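Local coordinates for germination protein YpeB (PDB 5BOI) that takes part in the germination of Bacillus spores, with a PepSY-containing C-terminal part, described here, that probably acts as an inhibitory module, at residues Gln111-Val121 with Asp133-Leu141; Arg159-Lys170 with Glu197-Leu205. All coordinates share one frame; numbering follows the deposited sequence. Where two conformers were deposited one is given.

Contact 1: residues Gln111-Val121 with Asp133-Leu141; sequences QYDNMGVFTFV and DSVKMKMSL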
# COMPACT_ATOMS: atom_id res chain seq x y z
N GLN A 111 9.05 10.55 -4.23
CA GLN A 111 10.05 10.18 -5.20
C GLN A 111 11.40 10.03 -4.50
O GLN A 111 11.83 10.93 -3.78
CB GLN A 111 10.13 11.22 -6.31
CG GLN A 111 11.34 11.03 -7.20
CD GLN A 111 11.28 11.86 -8.45
OE1 GLN A 111 10.26 12.49 -8.74
NE2 GLN A 111 12.37 11.87 -9.21
N TYR A 112 12.06 8.90 -4.73
CA TYR A 112 13.28 8.50 -4.04
C TYR A 112 14.19 7.72 -4.99
O TYR A 112 13.83 6.61 -5.40
CB TYR A 112 12.90 7.63 -2.83
CG TYR A 112 13.94 7.41 -1.76
CD1 TYR A 112 13.99 8.25 -0.64
CD2 TYR A 112 14.81 6.33 -1.80
CE1 TYR A 112 14.93 8.05 0.38
CE2 TYR A 112 15.75 6.11 -0.78
CZ TYR A 112 15.80 6.98 0.31
OH TYR A 112 16.72 6.78 1.33
N ASP A 113 15.35 8.27 -5.34
CA ASP A 113 16.34 7.51 -6.12
C ASP A 113 15.74 6.95 -7.44
O ASP A 113 15.83 5.75 -7.73
CB ASP A 113 16.92 6.38 -5.26
CG ASP A 113 18.22 5.80 -5.83
OD1 ASP A 113 18.78 6.40 -6.78
OD2 ASP A 113 18.69 4.77 -5.31
N ASN A 114 15.13 7.83 -8.23
CA ASN A 114 14.47 7.46 -9.50
C ASN A 114 13.37 6.40 -9.37
O ASN A 114 13.03 5.71 -10.33
CB ASN A 114 15.52 7.00 -10.53
CG ASN A 114 16.39 8.13 -11.00
OD1 ASN A 114 16.00 9.29 -10.88
ND2 ASN A 114 17.56 7.81 -11.57
N MET A 115 12.79 6.31 -8.17
CA MET A 115 11.63 5.43 -7.95
C MET A 115 10.47 6.22 -7.40
O MET A 115 10.66 7.21 -6.65
CB MET A 115 11.96 4.31 -6.96
CG MET A 115 13.19 3.48 -7.27
SD MET A 115 13.40 2.27 -5.93
CE MET A 115 13.64 3.34 -4.51
N GLY A 116 9.26 5.79 -7.74
CA GLY A 116 8.07 6.31 -7.08
C GLY A 116 7.70 5.33 -5.98
O GLY A 116 7.64 4.12 -6.20
N VAL A 117 7.46 5.86 -4.80
CA VAL A 117 7.10 5.05 -3.64
C VAL A 117 5.70 5.46 -3.22
O VAL A 117 5.43 6.64 -2.96
CB VAL A 117 8.11 5.26 -2.48
CG1 VAL A 117 7.74 4.39 -1.28
CG2 VAL A 117 9.53 4.95 -2.97
N PHE A 118 4.81 4.48 -3.16
CA PHE A 118 3.40 4.74 -2.90
C PHE A 118 2.84 3.85 -1.81
O PHE A 118 3.22 2.69 -1.69
CB PHE A 118 2.60 4.52 -4.18
CG PHE A 118 3.10 5.29 -5.34
CD1 PHE A 118 2.92 6.66 -5.39
CD2 PHE A 118 3.74 4.66 -6.39
CE1 PHE A 118 3.38 7.39 -6.46
CE2 PHE A 118 4.19 5.39 -7.48
CZ PHE A 118 4.01 6.76 -7.51
N THR A 119 1.92 4.41 -1.02
CA THR A 119 1.14 3.59 -0.09
C THR A 119 -0.34 3.78 -0.41
O THR A 119 -0.80 4.90 -0.62
CB THR A 119 1.39 3.97 1.39
OG1 THR A 119 2.79 3.86 1.68
CG2 THR A 119 0.58 3.06 2.31
N PHE A 120 -1.08 2.66 -0.49
CA PHE A 120 -2.51 2.68 -0.75
C PHE A 120 -3.18 2.08 0.47
O PHE A 120 -2.56 1.25 1.15
CB PHE A 120 -2.85 1.83 -1.99
CG PHE A 120 -2.35 2.41 -3.28
CD1 PHE A 120 -1.02 2.28 -3.65
CD2 PHE A 120 -3.21 3.09 -4.12
CE1 PHE A 120 -0.55 2.81 -4.84
CE2 PHE A 120 -2.75 3.62 -5.32
CZ PHE A 120 -1.42 3.49 -5.67
N VAL A 121 -4.42 2.48 0.78
CA VAL A 121 -5.13 1.90 1.91
C VAL A 121 -6.53 1.45 1.53
O VAL A 121 -7.13 1.95 0.58
CB VAL A 121 -5.25 2.88 3.09
CG1 VAL A 121 -3.87 3.27 3.62
CG2 VAL A 121 -6.03 4.15 2.68
N ASP A 133 -4.75 -1.16 6.96
CA ASP A 133 -4.88 -2.17 5.91
C ASP A 133 -4.27 -1.65 4.60
O ASP A 133 -4.98 -1.19 3.70
CB ASP A 133 -6.35 -2.55 5.72
CG ASP A 133 -6.94 -3.23 6.96
OD1 ASP A 133 -6.30 -3.19 8.03
OD2 ASP A 133 -8.05 -3.80 6.87
N SER A 134 -2.95 -1.72 4.52
CA SER A 134 -2.23 -0.98 3.49
C SER A 134 -1.43 -1.86 2.52
O SER A 134 -1.02 -2.98 2.82
CB SER A 134 -1.29 0.04 4.14
OG SER A 134 -0.25 -0.58 4.88
N VAL A 135 -1.21 -1.30 1.34
CA VAL A 135 -0.41 -1.93 0.30
C VAL A 135 0.66 -0.93 -0.11
O VAL A 135 0.35 0.24 -0.35
CB VAL A 135 -1.25 -2.33 -0.88
CG1 VAL A 135 -0.35 -2.92 -1.99
CG2 VAL A 135 -2.33 -3.34 -0.47
N LYS A 136 1.91 -1.39 -0.18
CA LYS A 136 3.03 -0.50 -0.49
C LYS A 136 3.57 -0.88 -1.86
O LYS A 136 3.66 -2.06 -2.19
CB LYS A 136 4.14 -0.62 0.55
CG LYS A 136 3.84 0.08 1.87
CD LYS A 136 4.66 -0.50 3.01
CE LYS A 136 4.19 0.04 4.35
NZ LYS A 136 3.42 1.31 4.19
N MET A 137 3.91 0.13 -2.66
CA MET A 137 4.40 -0.12 -4.02
C MET A 137 5.58 0.77 -4.32
O MET A 137 5.62 1.91 -3.87
CB MET A 137 3.32 0.15 -5.05
CG MET A 137 2.04 -0.58 -4.84
SD MET A 137 1.16 -0.51 -6.38
CE MET A 137 2.27 -1.41 -7.46
N LYS A 138 6.51 0.24 -5.11
CA LYS A 138 7.64 1.00 -5.60
C LYS A 138 7.69 0.79 -7.12
O LYS A 138 7.61 -0.35 -7.60
CB LYS A 138 8.96 0.56 -4.95
CG LYS A 138 8.99 0.81 -3.43
CD LYS A 138 10.22 0.20 -2.79
CE LYS A 138 10.15 0.33 -1.27
NZ LYS A 138 11.28 -0.34 -0.57
N MET A 139 7.77 1.89 -7.85
CA MET A 139 7.74 1.87 -9.31
C MET A 139 9.03 2.43 -9.88
O MET A 139 9.59 3.37 -9.34
CB MET A 139 6.56 2.70 -9.84
CG MET A 139 5.23 2.47 -9.16
SD MET A 139 4.59 0.82 -9.45
CE MET A 139 4.14 0.93 -11.17
N SER A 140 9.50 1.86 -10.99
CA SER A 140 10.62 2.44 -11.71
C SER A 140 10.16 3.69 -12.44
O SER A 140 9.20 3.64 -13.19
CB SER A 140 11.18 1.46 -12.74
OG SER A 140 12.04 2.16 -13.64
N LEU A 141 10.84 4.81 -12.25
CA LEU A 141 10.53 5.98 -13.07
C LEU A 141 11.18 5.96 -14.46
O LEU A 141 11.00 6.91 -15.23
CB LEU A 141 10.91 7.26 -12.33
CG LEU A 141 10.16 7.48 -11.00
CD1 LEU A 141 10.58 8.80 -10.39
CD2 LEU A 141 8.65 7.41 -11.16
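Met115 to Val121 pair with Ser134 to Ser140 as neighbouring antiparallel strands in a PepSY-type sheet backed by a helix. The strand directions differ by 163°. The hydrogen-bonded pairs are Gly116 with Met139, Phe118 with Met137 and Phe120 with Val135, each joined by two backbone bonds. The bond from Phe120 N to Val135 O is 2.8 Å long and nearly straight. Phe118, Phe120, Val135, Met137 and Met139 share one buried face. Phe118 turns its ring edge to Met139, and Met139 CG lies in the ring plane 3.5 Å from Phe118 CE2. Phe120 and Met137 make a Met-aromatic contact, with Met137 SD 4.0 Å from Phe120 CE1. The sulfur sits oblique to the ring, 50° off its normal. Helix 85-98 covers this face, with Met89 on Phe118 and Leu96 on Phe120. The other face carries Val117, Thr119, Lys136 and Lys138, and the two lysines are exposed.

Leu141 closes the end next to the type I' turn from Tyr112 to Met115. Its CB lies 3.3 Å from Asn114 O. With CG anti to its own carbonyl carbon (chi1 -62°), the branch stays over the turn, and CG is still 3.4 Å from Asn114 O. CD1 reaches the flat amide of Gln111, 3.7 Å from Gln111 CD. That amide is bonded through NE2 to Gln81. CD2 turns to the strand backbone, 3.8 Å from Gly116 N. The same Asn114 O also accepts a hydrogen bond from Leu141 N at 3.0 Å, the last backbone bond of the pair.

Contact 2: residues Arg159-Lys170 with Glu197-Leu205; sequences RTRDIPKPKISK and EEVLCYEFL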
# COMPACT_ATOMS: atom_id res chain seq x y z
N ARG A 159 -9.60 -7.38 8.57
CA ARG A 159 -10.67 -8.09 9.25
C ARG A 159 -11.96 -7.33 9.04
O ARG A 159 -11.94 -6.11 8.83
CB ARG A 159 -10.37 -8.24 10.74
CG ARG A 159 -10.50 -6.93 11.51
CD ARG A 159 -10.20 -7.11 12.98
NE ARG A 159 -10.76 -6.01 13.77
CZ ARG A 159 -10.12 -4.87 14.01
NH1 ARG A 159 -10.70 -3.92 14.73
NH2 ARG A 159 -8.90 -4.68 13.52
N THR A 160 -13.09 -8.03 9.08
CA THR A 160 -14.37 -7.34 9.04
C THR A 160 -14.57 -6.61 10.37
O THR A 160 -14.56 -7.21 11.45
CB THR A 160 -15.54 -8.31 8.73
OG1 THR A 160 -16.78 -7.58 8.73
CG2 THR A 160 -15.61 -9.46 9.73
N ARG A 161 -14.70 -5.30 10.27
CA ARG A 161 -14.88 -4.45 11.43
C ARG A 161 -16.31 -3.92 11.42
O ARG A 161 -16.89 -3.73 10.34
CB ARG A 161 -13.89 -3.28 11.42
CG ARG A 161 -12.41 -3.67 11.29
CD ARG A 161 -11.60 -2.50 10.73
NE ARG A 161 -10.15 -2.62 10.97
CZ ARG A 161 -9.30 -3.24 10.16
NH1 ARG A 161 -8.01 -3.29 10.46
NH2 ARG A 161 -9.75 -3.80 9.03
N ASP A 162 -16.90 -3.68 12.58
CA ASP A 162 -18.15 -2.92 12.59
C ASP A 162 -17.81 -1.55 13.15
O ASP A 162 -17.59 -1.39 14.35
CB ASP A 162 -19.26 -3.60 13.40
CG ASP A 162 -20.45 -2.68 13.64
OD1 ASP A 162 -21.14 -2.33 12.66
OD2 ASP A 162 -20.74 -2.35 14.81
N ILE A 163 -17.76 -0.57 12.26
CA ILE A 163 -17.28 0.77 12.58
C ILE A 163 -18.35 1.59 13.30
O ILE A 163 -19.50 1.65 12.84
CB ILE A 163 -16.82 1.47 11.29
CG1 ILE A 163 -15.68 0.65 10.67
CG2 ILE A 163 -16.41 2.91 11.54
CD1 ILE A 163 -15.32 1.05 9.29
N PRO A 164 -17.98 2.21 14.44
CA PRO A 164 -18.93 2.95 15.28
C PRO A 164 -19.36 4.26 14.63
O PRO A 164 -18.71 4.75 13.71
CB PRO A 164 -18.14 3.21 16.56
CG PRO A 164 -16.73 3.28 16.10
CD PRO A 164 -16.61 2.26 15.00
N LYS A 165 -20.46 4.81 15.13
CA LYS A 165 -20.93 6.11 14.69
C LYS A 165 -20.12 7.21 15.37
O LYS A 165 -19.79 7.09 16.55
CB LYS A 165 -22.43 6.26 14.99
CG LYS A 165 -23.13 7.37 14.22
CD LYS A 165 -24.63 7.34 14.48
CE LYS A 165 -25.18 5.93 14.33
NZ LYS A 165 -26.01 5.77 13.10
N PRO A 166 -19.80 8.29 14.64
CA PRO A 166 -19.12 9.40 15.32
C PRO A 166 -20.00 9.99 16.38
O PRO A 166 -21.23 9.97 16.23
CB PRO A 166 -18.89 10.42 14.20
CG PRO A 166 -18.92 9.62 12.94
CD PRO A 166 -19.86 8.48 13.18
N LYS A 167 -19.38 10.52 17.43
CA LYS A 167 -20.11 11.26 18.46
C LYS A 167 -20.15 12.77 18.17
O LYS A 167 -20.92 13.51 18.80
CB LYS A 167 -19.51 11.06 19.86
CG LYS A 167 -19.23 9.63 20.30
CD LYS A 167 -20.46 8.78 20.44
CE LYS A 167 -20.07 7.47 21.09
NZ LYS A 167 -19.11 6.71 20.24
N ILE A 168 -19.30 13.24 17.26
CA ILE A 168 -19.36 14.64 16.83
C ILE A 168 -19.54 14.69 15.32
O ILE A 168 -19.18 13.75 14.61
CB ILE A 168 -18.10 15.45 17.24
CG1 ILE A 168 -16.87 15.05 16.41
CG2 ILE A 168 -17.85 15.34 18.76
CD1 ILE A 168 -15.62 15.91 16.71
N SER A 169 -20.10 15.79 14.83
CA SER A 169 -20.38 15.94 13.40
C SER A 169 -19.13 16.36 12.63
O SER A 169 -18.14 16.79 13.23
CB SER A 169 -21.48 16.98 13.19
OG SER A 169 -20.94 18.26 13.45
N LYS A 170 -19.16 16.24 11.30
CA LYS A 170 -17.98 16.66 10.52
C LYS A 170 -17.78 18.17 10.62
O LYS A 170 -16.65 18.66 10.57
CB LYS A 170 -18.10 16.25 9.04
CG LYS A 170 -19.33 16.79 8.36
CD LYS A 170 -19.13 16.80 6.84
CE LYS A 170 -20.39 16.38 6.12
NZ LYS A 170 -20.68 14.93 6.35
N GLU A 197 -3.97 1.41 19.04
CA GLU A 197 -5.35 0.96 19.05
C GLU A 197 -6.17 1.71 17.99
O GLU A 197 -5.99 2.91 17.80
CB GLU A 197 -5.97 1.13 20.43
CG GLU A 197 -5.37 0.24 21.52
CD GLU A 197 -6.02 0.45 22.88
OE1 GLU A 197 -5.99 1.59 23.38
OE2 GLU A 197 -6.54 -0.52 23.45
N GLU A 198 -7.07 1.00 17.32
CA GLU A 198 -7.85 1.60 16.24
C GLU A 198 -8.88 2.61 16.73
O GLU A 198 -9.66 2.35 17.65
CB GLU A 198 -8.52 0.50 15.41
CG GLU A 198 -7.48 -0.34 14.65
CD GLU A 198 -8.06 -1.24 13.58
OE1 GLU A 198 -9.30 -1.33 13.46
OE2 GLU A 198 -7.26 -1.87 12.86
N VAL A 199 -8.85 3.78 16.12
CA VAL A 199 -9.70 4.91 16.47
C VAL A 199 -10.36 5.49 15.23
O VAL A 199 -9.71 5.63 14.20
CB VAL A 199 -8.86 6.00 17.19
CG1 VAL A 199 -9.61 7.31 17.22
CG2 VAL A 199 -8.53 5.55 18.62
N LEU A 200 -11.65 5.81 15.32
CA LEU A 200 -12.34 6.46 14.20
C LEU A 200 -12.09 7.96 14.21
O LEU A 200 -12.25 8.60 15.25
CB LEU A 200 -13.86 6.19 14.25
CG LEU A 200 -14.70 6.72 13.09
CD1 LEU A 200 -14.40 5.99 11.77
CD2 LEU A 200 -16.21 6.62 13.41
N CYS A 201 -11.70 8.51 13.06
CA CYS A 201 -11.37 9.94 12.92
C CYS A 201 -11.99 10.59 11.70
O CYS A 201 -12.25 9.93 10.70
CB CYS A 201 -9.85 10.15 12.80
SG CYS A 201 -8.85 9.54 14.16
N TYR A 202 -12.20 11.90 11.75
CA TYR A 202 -12.40 12.65 10.51
C TYR A 202 -11.01 13.01 9.99
O TYR A 202 -10.21 13.56 10.75
CB TYR A 202 -13.19 13.93 10.75
CG TYR A 202 -14.63 13.66 11.12
CD1 TYR A 202 -15.56 13.41 10.14
CD2 TYR A 202 -15.04 13.67 12.46
CE1 TYR A 202 -16.89 13.15 10.47
CE2 TYR A 202 -16.37 13.43 12.81
CZ TYR A 202 -17.30 13.16 11.80
OH TYR A 202 -18.63 12.90 12.11
N GLU A 203 -10.75 12.69 8.73
CA GLU A 203 -9.48 13.00 8.10
C GLU A 203 -9.65 14.23 7.22
O GLU A 203 -10.56 14.28 6.41
CB GLU A 203 -9.00 11.81 7.26
CG GLU A 203 -7.77 12.12 6.42
CD GLU A 203 -7.76 11.32 5.13
OE1 GLU A 203 -8.04 10.11 5.19
OE2 GLU A 203 -7.47 11.91 4.07
N PHE A 204 -8.79 15.22 7.40
CA PHE A 204 -8.83 16.43 6.59
C PHE A 204 -7.54 16.55 5.78
O PHE A 204 -6.44 16.42 6.32
CB PHE A 204 -9.00 17.67 7.48
CG PHE A 204 -10.32 17.72 8.23
CD1 PHE A 204 -11.45 18.26 7.62
CD2 PHE A 204 -10.43 17.21 9.52
CE1 PHE A 204 -12.68 18.31 8.29
CE2 PHE A 204 -11.62 17.26 10.21
CZ PHE A 204 -12.77 17.81 9.59
N LEU A 205 -7.69 16.83 4.49
CA LEU A 205 -6.56 17.13 3.62
C LEU A 205 -6.63 18.62 3.31
O LEU A 205 -7.66 19.12 2.84
CB LEU A 205 -6.64 16.28 2.35
CG LEU A 205 -5.53 16.21 1.31
CD1 LEU A 205 -4.19 15.99 1.95
CD2 LEU A 205 -5.85 15.06 0.36
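Arg161 and Glu198 meet at one end of this contact, and Ile168 and Tyr202 at the other. Together they hold the loop between helix 152-156 and helix 170-175 against strand 198-208. Arg161 grips the carboxylate side-on, with NE 2.9 Å from Glu198 OE1. Its NH1 lies 2.9 Å from Glu198 OE2. The two planes are only 13° apart, and both oxygens use their syn lone pairs. Arg159 comes from the opposite direction on the exposed side. It is poorly ordered, and its bonds to Glu198 are weak; Arg159 NH1 is 3.2 Å from Glu198 OE1. The two arginines also overlap, Arg159 CG lying over the centre of the Arg161 guanidinium. A leucine in place of Arg161 would probably leave Glu198 to the weaker hold of Arg159 and Asp133 without its salt-bridge partner.

Packing is closer beyond this network. Leu200 places CG anti to the backbone N (chi1 -176°) and lifts its methyls to the loop. CD1 rests 3.7 Å from Ile163 CG2, and CD2 comes within 3.1 Å of Pro164 O. Tyr202 is buried, and its OH donates to Ile168 O at 2.7 Å, in the carbonyl plane. The bond gives the hydroxyl of the buried Tyr202 a partner. Pro166 CB presses on the same hydroxyl, 3.3 Å from Tyr202 OH. Lys170 lays its CA over one ring face as a CH-pi contact, 3.9 Å from the Tyr202 centroid, while its amine leads away.

Ser169 N-caps helix 170-175, whose Ala173 packs on Tyr202 and Phe204. Glu186 of strand 182-192 touches Tyr202, and Ile190 of the same strand touches Ile163.

From the N terminus, the chain first forms helix 12-22 and the four strands from 30-35 to 69-74. It then passes helix 85-98 and enters contact 1 at the end of strand 104-112. Contact 1 closes an 11-residue excursion that holds the short strand 129-130. The chain then runs through strand 146-150 and helix 152-156 into the loop of contact 2. Contact 2 closes a longer excursion of 26 residues, with most of helix 170-175 and strand 182-192 inside it. The two follow in series and neither nest nor cross. A salt bridge links them: Asp133 OD2 lies 2.7 Å from Arg161 NH2. Strand 129-130 also pairs in parallel with strand 182-192.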